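Local coordinates for protein putative uronate isomerase (Thermotoga maritima, PDB 4NAR) that is of uncertain function, named a putative uronate isomerase but belonging to a family generally assigned lactate racemase activity, at residues V110-M121 / K201-I210; L259-P267 / G415-K423. All coordinates share one frame; numbering follows the deposited sequence.

Contact 1: residues V110-M121 / K201-I210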
ATOM      1  N   VAL A 110      -6.186  19.102   9.929  1.00 22.41           N
ATOM      2  CA  VAL A 110      -6.975  18.699  11.103  1.00 28.11           C
ATOM      3  C   VAL A 110      -6.250  18.917  12.435  1.00 30.10           C
ATOM      4  O   VAL A 110      -6.884  18.947  13.497  1.00 25.52           O
ATOM      5  CB  VAL A 110      -7.529  17.232  11.033  1.00 32.84           C
ATOM      6  CG1 VAL A 110      -8.250  16.979   9.718  1.00 40.93           C
ATOM      7  CG2 VAL A 110      -6.428  16.213  11.250  1.00 29.81           C
ATOM      8  N   GLY A 111      -4.929  19.065  12.379  1.00 28.93           N
ATOM      9  CA  GLY A 111      -4.132  19.193  13.591  1.00 27.44           C
ATOM     10  C   GLY A 111      -2.718  18.685  13.384  1.00 22.39           C
ATOM     11  O   GLY A 111      -2.368  18.278  12.274  1.00 24.44           O
ATOM     12  N   THR A 112      -1.899  18.707  14.434  1.00 22.16           N
ATOM     13  CA  THR A 112      -0.510  18.272  14.317  1.00 20.37           C
ATOM     14  C   THR A 112      -0.204  17.080  15.213  1.00 24.92           C
ATOM     15  O   THR A 112      -0.834  16.906  16.255  1.00 29.13           O
ATOM     16  CB  THR A 112       0.493  19.398  14.692  1.00 22.47           C
ATOM     17  OG1 THR A 112       0.097  19.987  15.929  1.00 31.28           O
ATOM     18  CG2 THR A 112       0.536  20.497  13.640  1.00 21.75           C
ATOM     19  N   LEU A 113       0.759  16.259  14.792  1.00 23.32           N
ATOM     20  CA  LEU A 113       1.430  15.338  15.700  1.00 23.08           C
ATOM     21  C   LEU A 113       2.483  16.139  16.481  1.00 24.38           C
ATOM     22  O   LEU A 113       3.248  16.899  15.887  1.00 29.03           O
ATOM     23  CB  LEU A 113       2.102  14.196  14.920  1.00 24.62           C
ATOM     24  CG  LEU A 113       1.175  13.263  14.123  1.00 25.08           C
ATOM     25  CD1 LEU A 113       1.967  12.185  13.386  1.00 25.30           C
ATOM     26  CD2 LEU A 113       0.141  12.616  15.035  1.00 22.23           C
ATOM     27  N   PRO A 114       2.516  15.990  17.818  1.00 29.53           N
ATOM     28  CA  PRO A 114       3.527  16.686  18.635  1.00 28.25           C
ATOM     29  C   PRO A 114       4.960  16.187  18.400  1.00 25.71           C
ATOM     30  O   PRO A 114       5.174  15.001  18.121  1.00 24.71           O
ATOM     31  CB  PRO A 114       3.087  16.392  20.081  1.00 28.63           C
ATOM     32  CG  PRO A 114       2.222  15.155  19.981  1.00 32.70           C
ATOM     33  CD  PRO A 114       1.523  15.283  18.648  1.00 33.54           C
ATOM     34  N   ALA A 115       5.921  17.098  18.535  1.00 28.32           N
ATOM     35  CA  ALA A 115       7.325  16.841  18.221  1.00 25.35           C
ATOM     36  C   ALA A 115       7.918  15.689  19.015  1.00 27.85           C
ATOM     37  O   ALA A 115       8.706  14.905  18.471  1.00 25.33           O
ATOM     38  CB  ALA A 115       8.155  18.113  18.438  1.00 26.58           C
ATOM     39  N   GLY A 116       7.557  15.602  20.296  1.00 26.44           N
ATOM     40  CA  GLY A 116       8.053  14.539  21.156  1.00 21.05           C
ATOM     41  C   GLY A 116       7.744  13.154  20.612  1.00 25.79           C
ATOM     42  O   GLY A 116       8.635  12.307  20.457  1.00 31.53           O
ATOM     43  N   PHE A 117       6.471  12.927  20.311  1.00 25.65           N
ATOM     44  CA  PHE A 117       6.016  11.667  19.744  1.00 21.61           C
ATOM     45  C   PHE A 117       6.669  11.394  18.381  1.00 23.75           C
ATOM     46  O   PHE A 117       7.125  10.275  18.117  1.00 20.00           O
ATOM     47  CB  PHE A 117       4.488  11.688  19.642  1.00 20.07           C
ATOM     48  CG  PHE A 117       3.917  10.552  18.842  1.00 28.16           C
ATOM     49  CD1 PHE A 117       3.872   9.258  19.371  1.00 23.35           C
ATOM     50  CD2 PHE A 117       3.428  10.771  17.551  1.00 18.43           C
ATOM     51  CE1 PHE A 117       3.344   8.193  18.619  1.00 20.62           C
ATOM     52  CE2 PHE A 117       2.898   9.714  16.797  1.00 25.79           C
ATOM     53  CZ  PHE A 117       2.858   8.422  17.332  1.00 21.63           C
ATOM     54  N   VAL A 118       6.724  12.420  17.527  1.00 26.48           N
ATOM     55  CA  VAL A 118       7.356  12.298  16.211  1.00 24.05           C
ATOM     56  C   VAL A 118       8.822  11.879  16.347  1.00 27.40           C
ATOM     57  O   VAL A 118       9.292  10.940  15.682  1.00 27.31           O
ATOM     58  CB  VAL A 118       7.242  13.614  15.407  1.00 29.34           C
ATOM     59  CG1 VAL A 118       8.244  13.647  14.247  1.00 35.97           C
ATOM     60  CG2 VAL A 118       5.811  13.802  14.901  1.00 21.90           C
ATOM     61  N   SER A 119       9.527  12.570  17.237  1.00 35.39           N
ATOM     62  CA  SER A 119      10.911  12.246  17.567  1.00 33.22           C
ATOM     63  C   SER A 119      11.052  10.787  18.028  1.00 28.38           C
ATOM     64  O   SER A 119      11.942  10.078  17.589  1.00 31.08           O
ATOM     65  CB  SER A 119      11.426  13.212  18.640  1.00 26.43           C
ATOM     66  OG  SER A 119      12.760  12.905  19.008  1.00 35.49           O
ATOM     67  N   GLU A 120      10.155  10.341  18.896  1.00 33.31           N
ATOM     68  CA  GLU A 120      10.211   8.983  19.432  1.00 41.67           C
ATOM     69  C   GLU A 120       9.966   7.891  18.382  1.00 41.06           C
ATOM     70  O   GLU A 120      10.546   6.810  18.464  1.00 35.04           O
ATOM     71  CB  GLU A 120       9.212   8.832  20.581  1.00 52.14           C
ATOM     72  CG  GLU A 120       9.767   8.076  21.775  1.00 65.26           C
ATOM     73  CD  GLU A 120       8.988   6.810  22.074  1.00 77.28           C
ATOM     74  OE1 GLU A 120       7.869   6.923  22.632  1.00 81.35           O
ATOM     75  OE2 GLU A 120       9.492   5.706  21.746  1.00 79.46           O
HETATM   76  N   MSE A 121       9.094   8.161  17.413  1.00 33.04           N
HETATM   77  CA  MSE A 121       8.871   7.221  16.313  1.00 35.31           C
HETATM   78  C   MSE A 121      10.049   7.204  15.326  1.00 38.87           C
HETATM   79  O   MSE A 121      10.278   6.207  14.627  1.00 24.38           O
HETATM   80  CB  MSE A 121       7.592   7.582  15.544  1.00 37.68           C
HETATM   81  CG  MSE A 121       6.303   7.485  16.340  1.00 38.95           C
HETATM   82 SE   MSE A 121       5.995   5.706  17.045  0.45 25.50          SE
HETATM   83  CE  MSE A 121       6.316   6.100  18.951  1.00 27.86           C
ATOM     84  N   LYS A 201       1.480   3.106  14.712  1.00 23.81           N
ATOM     85  CA  LYS A 201       1.278   4.076  15.806  1.00 24.00           C
ATOM     86  C   LYS A 201       1.017   5.503  15.317  1.00 24.53           C
ATOM     87  O   LYS A 201       0.111   6.184  15.820  1.00 20.90           O
ATOM     88  CB  LYS A 201       2.476   4.099  16.755  1.00 20.31           C
ATOM     89  CG  LYS A 201       2.554   2.902  17.698  1.00 19.37           C
ATOM     90  CD  LYS A 201       3.869   2.930  18.494  1.00 19.89           C
ATOM     91  CE  LYS A 201       3.856   1.906  19.623  1.00 25.22           C
ATOM     92  NZ  LYS A 201       3.842   0.531  19.059  1.00 32.88           N
ATOM     93  N   ILE A 202       1.829   5.957  14.360  1.00 20.40           N
ATOM     94  CA  ILE A 202       1.678   7.287  13.764  1.00 21.63           C
ATOM     95  C   ILE A 202       0.315   7.425  13.067  1.00 23.53           C
ATOM     96  O   ILE A 202      -0.403   8.423  13.237  1.00 18.24           O
ATOM     97  CB  ILE A 202       2.794   7.558  12.724  1.00 23.47           C
ATOM     98  CG1 ILE A 202       4.150   7.701  13.421  1.00 27.00           C
ATOM     99  CG2 ILE A 202       2.498   8.814  11.920  1.00 18.06           C
ATOM    100  CD1 ILE A 202       5.319   7.794  12.448  1.00 26.55           C
ATOM    101  N   ILE A 203      -0.025   6.405  12.287  1.00 17.06           N
ATOM    102  CA  ILE A 203      -1.270   6.384  11.536  1.00 19.21           C
ATOM    103  C   ILE A 203      -2.475   6.465  12.463  1.00 16.56           C
ATOM    104  O   ILE A 203      -3.414   7.234  12.201  1.00 14.99           O
ATOM    105  CB  ILE A 203      -1.357   5.113  10.639  1.00 19.30           C
ATOM    106  CG1 ILE A 203      -0.463   5.283   9.405  1.00 17.25           C
ATOM    107  CG2 ILE A 203      -2.809   4.814  10.227  1.00 11.15           C
ATOM    108  CD1 ILE A 203      -0.355   4.024   8.561  1.00 24.12           C
ATOM    109  N   ASN A 204      -2.450   5.672  13.538  1.00 15.16           N
ATOM    110  CA  ASN A 204      -3.563   5.641  14.485  1.00 13.80           C
ATOM    111  C   ASN A 204      -3.685   6.956  15.243  1.00 18.49           C
ATOM    112  O   ASN A 204      -4.791   7.467  15.453  1.00 23.53           O
ATOM    113  CB  ASN A 204      -3.413   4.494  15.481  1.00 18.47           C
ATOM    114  CG  ASN A 204      -3.577   3.114  14.832  1.00 20.97           C
ATOM    115  OD1 ASN A 204      -3.947   2.989  13.643  1.00 13.29           O
ATOM    116  ND2 ASN A 204      -3.314   2.062  15.627  1.00 13.13           N
ATOM    117  N   ARG A 205      -2.543   7.509  15.642  1.00 18.63           N
ATOM    118  CA  ARG A 205      -2.533   8.755  16.409  1.00 16.45           C
ATOM    119  C   ARG A 205      -3.122   9.893  15.588  1.00 17.62           C
ATOM    120  O   ARG A 205      -3.982  10.633  16.067  1.00 21.07           O
ATOM    121  CB  ARG A 205      -1.114   9.085  16.890  1.00 22.41           C
ATOM    122  CG  ARG A 205      -0.960  10.447  17.572  1.00 40.30           C
ATOM    123  CD  ARG A 205      -1.855  10.600  18.799  1.00 57.35           C
ATOM    124  NE  ARG A 205      -1.655  11.888  19.478  1.00 71.36           N
ATOM    125  CZ  ARG A 205      -2.579  12.851  19.549  1.00 77.31           C
ATOM    126  NH1 ARG A 205      -3.780  12.671  18.986  1.00 74.62           N
ATOM    127  NH2 ARG A 205      -2.308  13.991  20.186  1.00 74.74           N
ATOM    128  N   ALA A 206      -2.695  10.003  14.335  1.00 21.17           N
ATOM    129  CA  ALA A 206      -3.196  11.045  13.443  1.00 15.36           C
ATOM    130  C   ALA A 206      -4.692  10.866  13.097  1.00 17.59           C
ATOM    131  O   ALA A 206      -5.459  11.843  13.020  1.00 19.71           O
ATOM    132  CB  ALA A 206      -2.368  11.066  12.201  1.00 14.24           C
ATOM    133  N   SER A 207      -5.105   9.614  12.909  1.00 14.73           N
ATOM    134  CA  SER A 207      -6.478   9.326  12.508  1.00 16.77           C
ATOM    135  C   SER A 207      -7.480   9.705  13.580  1.00 17.63           C
ATOM    136  O   SER A 207      -8.635  10.012  13.273  1.00 17.84           O
ATOM    137  CB  SER A 207      -6.651   7.852  12.152  1.00 14.97           C
ATOM    138  OG  SER A 207      -5.762   7.511  11.108  1.00 11.41           O
ATOM    139  N   GLU A 208      -7.044   9.655  14.837  1.00 20.69           N
ATOM    140  CA  GLU A 208      -7.890  10.070  15.945  1.00 27.39           C
ATOM    141  C   GLU A 208      -8.401  11.491  15.721  1.00 29.32           C
ATOM    142  O   GLU A 208      -9.599  11.762  15.834  1.00 25.22           O
ATOM    143  CB  GLU A 208      -7.100  10.027  17.239  1.00 28.08           C
ATOM    144  CG  GLU A 208      -7.382   8.804  18.075  1.00 32.48           C
ATOM    145  CD  GLU A 208      -6.873   8.963  19.496  1.00 43.16           C
ATOM    146  OE1 GLU A 208      -5.631   8.917  19.704  1.00 43.25           O
ATOM    147  OE2 GLU A 208      -7.723   9.149  20.401  1.00 49.30           O
HETATM  148  N   MSE A 209      -7.483  12.394  15.390  1.00 25.47           N
HETATM  149  CA  MSE A 209      -7.838  13.795  15.169  1.00 33.15           C
HETATM  150  C   MSE A 209      -8.747  13.955  13.943  1.00 32.17           C
HETATM  151  O   MSE A 209      -9.590  14.860  13.882  1.00 23.44           O
HETATM  152  CB  MSE A 209      -6.573  14.639  15.011  1.00 35.39           C
HETATM  153  CG  MSE A 209      -6.031  15.213  16.316  1.00 40.79           C
HETATM  154 SE   MSE A 209      -4.278  16.015  15.991  0.34 34.74          SE
HETATM  155  CE  MSE A 209      -3.274  14.356  15.791  1.00 40.49           C
ATOM    156  N   ILE A 210      -8.561  13.068  12.969  1.00 27.43           N
ATOM    157  CA  ILE A 210      -9.374  13.068  11.761  1.00 21.43           C
ATOM    158  C   ILE A 210     -10.804  12.644  12.082  1.00 18.56           C
ATOM    159  O   ILE A 210     -11.753  13.367  11.758  1.00 22.45           O
ATOM    160  CB  ILE A 210      -8.756  12.141  10.675  1.00 23.79           C
ATOM    161  CG1 ILE A 210      -7.404  12.702  10.220  1.00 19.95           C
ATOM    162  CG2 ILE A 210      -9.710  11.938   9.486  1.00 15.33           C
ATOM    163  CD1 ILE A 210      -6.682  11.839   9.212  1.00 15.07           C
TER
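The Phe117 ring meets helix 201-210 with its rim: CZ lies 3.9 Å from Ile202 CA, and the carbonyl carbon (C) of Lys201 and the nitrogen of Ile202 lie in the plane of the ring. One face carries CG of selenomethionine Met121, one helical turn on, 3.7 Å above the plane and off-centre, near the margin of the ring. Phe117 CG is anti to the backbone N (chi1 169°), which extends the ring toward the opposing helix, where CE2 also comes to 4.0 Å from Arg205 CG. The guanidinium of Arg205 is turned 56° from this ring, and Pro114 CD approaches it obliquely.

The side chains of Met121 and Ile202 run antiparallel to one another, with Met121 CG 3.6 Å from Ile202 CG1, while the selenium rests on the aliphatic part of Lys201. Leu113 divides its branches: CD1 goes to Ile202 CG2 and CD2 to Arg205 CG, Ala206 and Met209 CE. Selenomethionine Met209, bent at chi3 (-73°), brings CE to 3.6 Å from Thr112 O. Its selenium is 4.0 Å from Gly111 CA; a beta carbon here would run into the selenium, and the backbone angles alone also favour glycine. Val110 CG2 closes this end on Ile210 CG1 at 3.8 Å. No hydrogen bond crosses the interface; it is held by apolar packing.

Strand 110-113 and helix 115-121 both run roughly antiparallel to helix 201-210, part of helix 198-213. Strand 130-135 pairs with strand 107-113 and adds Ile132 against Met209 and Val134 against Ile210, whereas helix 173-186 packs on Ile202 through Thr178, Phe179 and Ala182.

Contact 2: residues L259-P267 / G415-K423; sequences LHVKYIDRP and GGKYLYDLK
Lys262 lies across two tyrosine rings of segment 415-423, its CB over a face of Tyr420 and its CE over a face of Tyr418. CB stands 3.7 Å from the Tyr420 ring centroid, a CH-pi contact. The bend at chi2 (-61°) carries the rest of the chain to Tyr418, where NZ makes a cation-pi contact 4.8 Å from the ring centroid. Ile264 CG2 meets the edge of Tyr420 at CD2, the isoleucine chain standing roughly perpendicular to the tyrosine. An alanine in place of Tyr420 would probably leave Lys262 CB and Ile264 CG2 without their aromatic partner and open a gap beside Leu410 and Ile412 of strand 409-412.

On the other face of the sheet, Tyr263 and Asp421 project together, ring and carboxylate planes only 11° apart, with Asp421 CB 3.8 Å from Tyr263 CE2. Val261 CG1, from the same strand as Tyr263, sits over one face of that ring near its margin, and Val261 CG2 touches Leu419 CD1 at 4.0 Å.

The backbones pair in parallel: Lys262 N donates to Leu419 O and Lys262 O accepts from Asp421 N; Ile264 N donates to Asp421 O and Ile264 O accepts from Lys423 N; His260 O accepts from Leu419 N. At the far end Asp265 OD2 forms a long salt bridge with Lys423 NZ, 3.7 Å away.

Polar ends are tied into the surrounding fold, Tyr418 OH to Glu227 O, His260 NE2 to Tyr225 O and Asp421 OD2 to Arg294. Five backbone bonds hold the parallel pairing, while the Lys262 ammonium is likely to gain some stabilisation from the face of the Tyr418 ring it lies over.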
ATOM      1  N   LEU A 259      -3.013 -16.747   6.060  1.00 30.74           N
ATOM      2  CA  LEU A 259      -3.299 -16.988   4.654  1.00 20.39           C
ATOM      3  C   LEU A 259      -2.204 -16.450   3.724  1.00 24.39           C
ATOM      4  O   LEU A 259      -1.989 -16.980   2.621  1.00 24.27           O
ATOM      5  CB  LEU A 259      -4.629 -16.326   4.309  1.00 23.92           C
ATOM      6  CG  LEU A 259      -5.919 -17.149   4.210  1.00 29.23           C
ATOM      7  CD1 LEU A 259      -6.055 -18.148   5.346  1.00 22.78           C
ATOM      8  CD2 LEU A 259      -7.106 -16.211   4.170  1.00 25.21           C
ATOM      9  N   HIS A 260      -1.513 -15.396   4.151  1.00 26.10           N
ATOM     10  CA  HIS A 260      -0.627 -14.677   3.230  1.00 23.20           C
ATOM     11  C   HIS A 260       0.878 -14.924   3.415  1.00 22.72           C
ATOM     12  O   HIS A 260       1.710 -14.249   2.802  1.00 24.18           O
ATOM     13  CB  HIS A 260      -0.944 -13.180   3.257  1.00 23.51           C
ATOM     14  CG  HIS A 260      -2.331 -12.849   2.804  1.00 24.64           C
ATOM     15  ND1 HIS A 260      -3.053 -11.792   3.319  1.00 25.81           N
ATOM     16  CD2 HIS A 260      -3.127 -13.422   1.867  1.00 26.43           C
ATOM     17  CE1 HIS A 260      -4.227 -11.725   2.720  1.00 28.36           C
ATOM     18  NE2 HIS A 260      -4.296 -12.706   1.833  1.00 31.33           N
ATOM     19  N   VAL A 261       1.232 -15.900   4.244  1.00 23.11           N
ATOM     20  CA  VAL A 261       2.637 -16.267   4.385  1.00 24.54           C
ATOM     21  C   VAL A 261       2.960 -17.626   3.735  1.00 31.38           C
ATOM     22  O   VAL A 261       2.384 -18.653   4.100  1.00 32.64           O
ATOM     23  CB  VAL A 261       3.101 -16.230   5.862  1.00 23.45           C
ATOM     24  CG1 VAL A 261       4.582 -16.639   5.980  1.00 30.53           C
ATOM     25  CG2 VAL A 261       2.893 -14.844   6.445  1.00 16.44           C
ATOM     26  N   LYS A 262       3.868 -17.604   2.754  1.00 33.70           N
ATOM     27  CA  LYS A 262       4.416 -18.811   2.142  1.00 29.43           C
ATOM     28  C   LYS A 262       5.686 -19.249   2.863  1.00 32.72           C
ATOM     29  O   LYS A 262       6.563 -18.431   3.172  1.00 32.35           O
ATOM     30  CB  LYS A 262       4.749 -18.573   0.663  1.00 38.33           C
ATOM     31  CG  LYS A 262       3.545 -18.272  -0.245  1.00 42.82           C
ATOM     32  CD  LYS A 262       2.544 -19.421  -0.257  1.00 40.39           C
ATOM     33  CE  LYS A 262       1.560 -19.283  -1.419  1.00 46.39           C
ATOM     34  NZ  LYS A 262       0.471 -20.313  -1.324  1.00 51.94           N
ATOM     35  N   TYR A 263       5.800 -20.546   3.124  1.00 38.15           N
ATOM     36  CA  TYR A 263       6.984 -21.059   3.809  1.00 37.89           C
ATOM     37  C   TYR A 263       7.867 -21.864   2.875  1.00 37.36           C
ATOM     38  O   TYR A 263       7.369 -22.596   2.016  1.00 42.59           O
ATOM     39  CB  TYR A 263       6.605 -21.883   5.044  1.00 35.20           C
ATOM     40  CG  TYR A 263       5.939 -21.059   6.120  1.00 37.74           C
ATOM     41  CD1 TYR A 263       4.554 -20.923   6.159  1.00 34.27           C
ATOM     42  CD2 TYR A 263       6.695 -20.395   7.085  1.00 39.36           C
ATOM     43  CE1 TYR A 263       3.935 -20.152   7.141  1.00 40.12           C
ATOM     44  CE2 TYR A 263       6.086 -19.619   8.071  1.00 41.74           C
ATOM     45  CZ  TYR A 263       4.705 -19.502   8.092  1.00 44.53           C
ATOM     46  OH  TYR A 263       4.088 -18.743   9.067  1.00 49.07           O
ATOM     47  N   ILE A 264       9.178 -21.693   3.031  1.00 37.05           N
ATOM     48  CA  ILE A 264      10.164 -22.497   2.320  1.00 31.96           C
ATOM     49  C   ILE A 264      11.196 -22.978   3.327  1.00 29.32           C
ATOM     50  O   ILE A 264      11.285 -22.444   4.430  1.00 34.62           O
ATOM     51  CB  ILE A 264      10.861 -21.704   1.201  1.00 30.59           C
ATOM     52  CG1 ILE A 264      11.706 -20.575   1.796  1.00 32.55           C
ATOM     53  CG2 ILE A 264       9.834 -21.189   0.207  1.00 26.92           C
ATOM     54  CD1 ILE A 264      12.507 -19.787   0.775  1.00 28.60           C
ATOM     55  N   ASP A 265      11.981 -23.979   2.956  1.00 38.44           N
ATOM     56  CA  ASP A 265      12.906 -24.585   3.916  1.00 52.42           C
ATOM     57  C   ASP A 265      14.384 -24.275   3.638  1.00 48.43           C
ATOM     58  O   ASP A 265      15.232 -24.393   4.535  1.00 46.27           O
ATOM     59  CB  ASP A 265      12.664 -26.094   4.000  1.00 63.93           C
ATOM     60  CG  ASP A 265      11.999 -26.639   2.756  1.00 69.36           C
ATOM     61  OD1 ASP A 265      12.670 -26.694   1.698  1.00 70.24           O
ATOM     62  OD2 ASP A 265      10.803 -26.999   2.836  1.00 72.10           O
ATOM     63  N   ARG A 266      14.681 -23.867   2.408  1.00 42.79           N
ATOM     64  CA  ARG A 266      16.039 -23.492   2.039  1.00 43.52           C
ATOM     65  C   ARG A 266      16.037 -22.058   1.551  1.00 40.87           C
ATOM     66  O   ARG A 266      15.107 -21.647   0.855  1.00 40.92           O
ATOM     67  CB  ARG A 266      16.531 -24.392   0.910  1.00 57.51           C
ATOM     68  CG  ARG A 266      18.044 -24.563   0.822  1.00 68.94           C
ATOM     69  CD  ARG A 266      18.377 -25.884   0.123  1.00 75.71           C
ATOM     70  NE  ARG A 266      17.266 -26.828   0.262  1.00 78.19           N
ATOM     71  CZ  ARG A 266      16.537 -27.284  -0.755  1.00 77.86           C
ATOM     72  NH1 ARG A 266      16.817 -26.906  -1.999  1.00 74.55           N
ATOM     73  NH2 ARG A 266      15.536 -28.128  -0.527  1.00 78.08           N
ATOM     74  N   PRO A 267      17.076 -21.288   1.912  1.00 43.02           N
ATOM     75  CA  PRO A 267      17.261 -19.945   1.340  1.00 35.36           C
ATOM     76  C   PRO A 267      17.299 -20.000  -0.192  1.00 36.89           C
ATOM     77  O   PRO A 267      17.810 -20.976  -0.760  1.00 37.70           O
ATOM     78  CB  PRO A 267      18.630 -19.525   1.886  1.00 34.08           C
ATOM     79  CG  PRO A 267      18.739 -20.271   3.212  1.00 34.27           C
ATOM     80  CD  PRO A 267      18.084 -21.605   2.944  1.00 37.15           C
ATOM     81  N   GLY A 415       3.384 -12.284  -8.469  1.00 22.72           N
ATOM     82  CA  GLY A 415       4.526 -11.689  -7.805  1.00 20.87           C
ATOM     83  C   GLY A 415       4.198 -10.540  -6.869  1.00 26.12           C
ATOM     84  O   GLY A 415       3.276  -9.739  -7.119  1.00 21.60           O
ATOM     85  N   GLY A 416       4.974 -10.454  -5.791  1.00 23.40           N
ATOM     86  CA  GLY A 416       4.869  -9.348  -4.859  1.00 18.11           C
ATOM     87  C   GLY A 416       3.648  -9.398  -3.958  1.00 19.25           C
ATOM     88  O   GLY A 416       3.360  -8.428  -3.258  1.00 31.27           O
ATOM     89  N   LYS A 417       2.926 -10.517  -3.976  1.00 19.98           N
ATOM     90  CA  LYS A 417       1.699 -10.640  -3.193  1.00 27.50           C
ATOM     91  C   LYS A 417       1.954 -11.289  -1.830  1.00 28.39           C
ATOM     92  O   LYS A 417       1.721 -10.672  -0.792  1.00 28.76           O
ATOM     93  CB  LYS A 417       0.623 -11.411  -3.974  1.00 30.88           C
ATOM     94  CG  LYS A 417       0.157 -10.726  -5.283  1.00 31.14           C
ATOM     95  CD  LYS A 417      -0.399  -9.331  -5.010  1.00 30.99           C
ATOM     96  CE  LYS A 417      -0.531  -8.518  -6.298  1.00 33.83           C
ATOM     97  NZ  LYS A 417      -1.584  -8.991  -7.237  1.00 32.26           N
ATOM     98  N   TYR A 418       2.453 -12.523  -1.844  1.00 29.33           N
ATOM     99  CA  TYR A 418       2.677 -13.302  -0.618  1.00 23.89           C
ATOM    100  C   TYR A 418       3.985 -12.990   0.102  1.00 17.79           C
ATOM    101  O   TYR A 418       5.003 -12.738  -0.547  1.00 18.93           O
ATOM    102  CB  TYR A 418       2.613 -14.799  -0.934  1.00 23.80           C
ATOM    103  CG  TYR A 418       1.213 -15.210  -1.265  1.00 27.38           C
ATOM    104  CD1 TYR A 418       0.689 -14.973  -2.526  1.00 29.64           C
ATOM    105  CD2 TYR A 418       0.380 -15.777  -0.300  1.00 36.36           C
ATOM    106  CE1 TYR A 418      -0.616 -15.316  -2.837  1.00 28.69           C
ATOM    107  CE2 TYR A 418      -0.935 -16.128  -0.601  1.00 35.62           C
ATOM    108  CZ  TYR A 418      -1.425 -15.892  -1.877  1.00 31.98           C
ATOM    109  OH  TYR A 418      -2.725 -16.221  -2.200  1.00 29.02           O
ATOM    110  N   LEU A 419       3.940 -13.017   1.438  1.00 24.07           N
ATOM    111  CA  LEU A 419       5.129 -12.879   2.286  1.00 19.07           C
ATOM    112  C   LEU A 419       5.801 -14.248   2.391  1.00 27.55           C
ATOM    113  O   LEU A 419       5.142 -15.252   2.694  1.00 32.80           O
ATOM    114  CB  LEU A 419       4.725 -12.447   3.692  1.00 17.59           C
ATOM    115  CG  LEU A 419       5.559 -11.460   4.507  1.00 20.54           C
ATOM    116  CD1 LEU A 419       5.376 -11.759   6.003  1.00 23.23           C
ATOM    117  CD2 LEU A 419       7.026 -11.439   4.109  1.00 17.99           C
ATOM    118  N   TYR A 420       7.104 -14.299   2.140  1.00 27.12           N
ATOM    119  CA  TYR A 420       7.840 -15.551   2.277  1.00 21.66           C
ATOM    120  C   TYR A 420       8.547 -15.661   3.628  1.00 26.38           C
ATOM    121  O   TYR A 420       9.057 -14.665   4.158  1.00 28.58           O
ATOM    122  CB  TYR A 420       8.807 -15.728   1.104  1.00 24.48           C
ATOM    123  CG  TYR A 420       8.087 -16.268  -0.102  1.00 27.53           C
ATOM    124  CD1 TYR A 420       7.323 -15.433  -0.917  1.00 26.19           C
ATOM    125  CD2 TYR A 420       8.124 -17.620  -0.399  1.00 22.72           C
ATOM    126  CE1 TYR A 420       6.638 -15.933  -2.011  1.00 25.49           C
ATOM    127  CE2 TYR A 420       7.450 -18.128  -1.490  1.00 29.45           C
ATOM    128  CZ  TYR A 420       6.703 -17.289  -2.290  1.00 28.18           C
ATOM    129  OH  TYR A 420       6.028 -17.815  -3.370  1.00 29.95           O
ATOM    130  N   ASP A 421       8.537 -16.863   4.204  1.00 25.88           N
ATOM    131  CA  ASP A 421       9.270 -17.111   5.441  1.00 28.51           C
ATOM    132  C   ASP A 421       9.945 -18.492   5.408  1.00 34.99           C
ATOM    133  O   ASP A 421       9.556 -19.363   4.620  1.00 31.95           O
ATOM    134  CB  ASP A 421       8.360 -16.963   6.664  1.00 29.39           C
ATOM    135  CG  ASP A 421       9.108 -16.420   7.889  1.00 42.19           C
ATOM    136  OD1 ASP A 421      10.371 -16.472   7.892  1.00 39.39           O
ATOM    137  OD2 ASP A 421       8.440 -15.939   8.847  1.00 39.98           O
ATOM    138  N   LEU A 422      10.976 -18.665   6.235  1.00 40.41           N
ATOM    139  CA  LEU A 422      11.663 -19.954   6.382  1.00 44.09           C
ATOM    140  C   LEU A 422      10.892 -20.871   7.331  1.00 43.48           C
ATOM    141  O   LEU A 422      10.557 -20.469   8.456  1.00 44.46           O
ATOM    142  CB  LEU A 422      13.087 -19.761   6.918  1.00 49.41           C
ATOM    143  CG  LEU A 422      14.234 -19.567   5.922  1.00 42.49           C
ATOM    144  CD1 LEU A 422      15.567 -19.471   6.670  1.00 35.96           C
ATOM    145  CD2 LEU A 422      14.267 -20.708   4.913  1.00 37.96           C
ATOM    146  N   LYS A 423      10.622 -22.096   6.880  1.00 46.17           N
ATOM    147  CA  LYS A 423       9.785 -23.033   7.638  1.00 48.02           C
ATOM    148  C   LYS A 423      10.566 -23.795   8.702  1.00 49.41           C
ATOM    149  O   LYS A 423      11.719 -23.464   8.987  1.00 56.69           O
ATOM    150  CB  LYS A 423       9.074 -24.010   6.698  1.00 45.94           C
ATOM    151  CG  LYS A 423       9.503 -25.455   6.834  1.00 51.57           C
ATOM    152  CD  LYS A 423       8.484 -26.371   6.140  1.00 55.54           C
ATOM    153  CE  LYS A 423       8.358 -26.043   4.648  1.00 58.92           C
ATOM    154  NZ  LYS A 423       7.249 -26.795   3.957  1.00 63.91           N
TER

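Overall arrangement
From the N terminus, the chain lays down strands 5-6, 31-36, 63-68 and 94-97, with helices among them, before strand 107-113 and helix 115-121 open contact 1. It then passes through strands 130-135 and 144-150 and helix 173-186 until helix 198-213 closes that contact over 79 residues. Strands 217-227 and 231-240 of the seven-stranded mixed sheet follow, and helix 241-259 leads into contact 2. That contact opens at 259-267 and closes when 415-423 returns after 147 residues, a span containing the whole five-stranded parallel sheet, so the modelled C terminus is tied to the strand leading into it. The closures neither nest nor cross; the centres of contacts 1 and 2 lie about 33 Å apart.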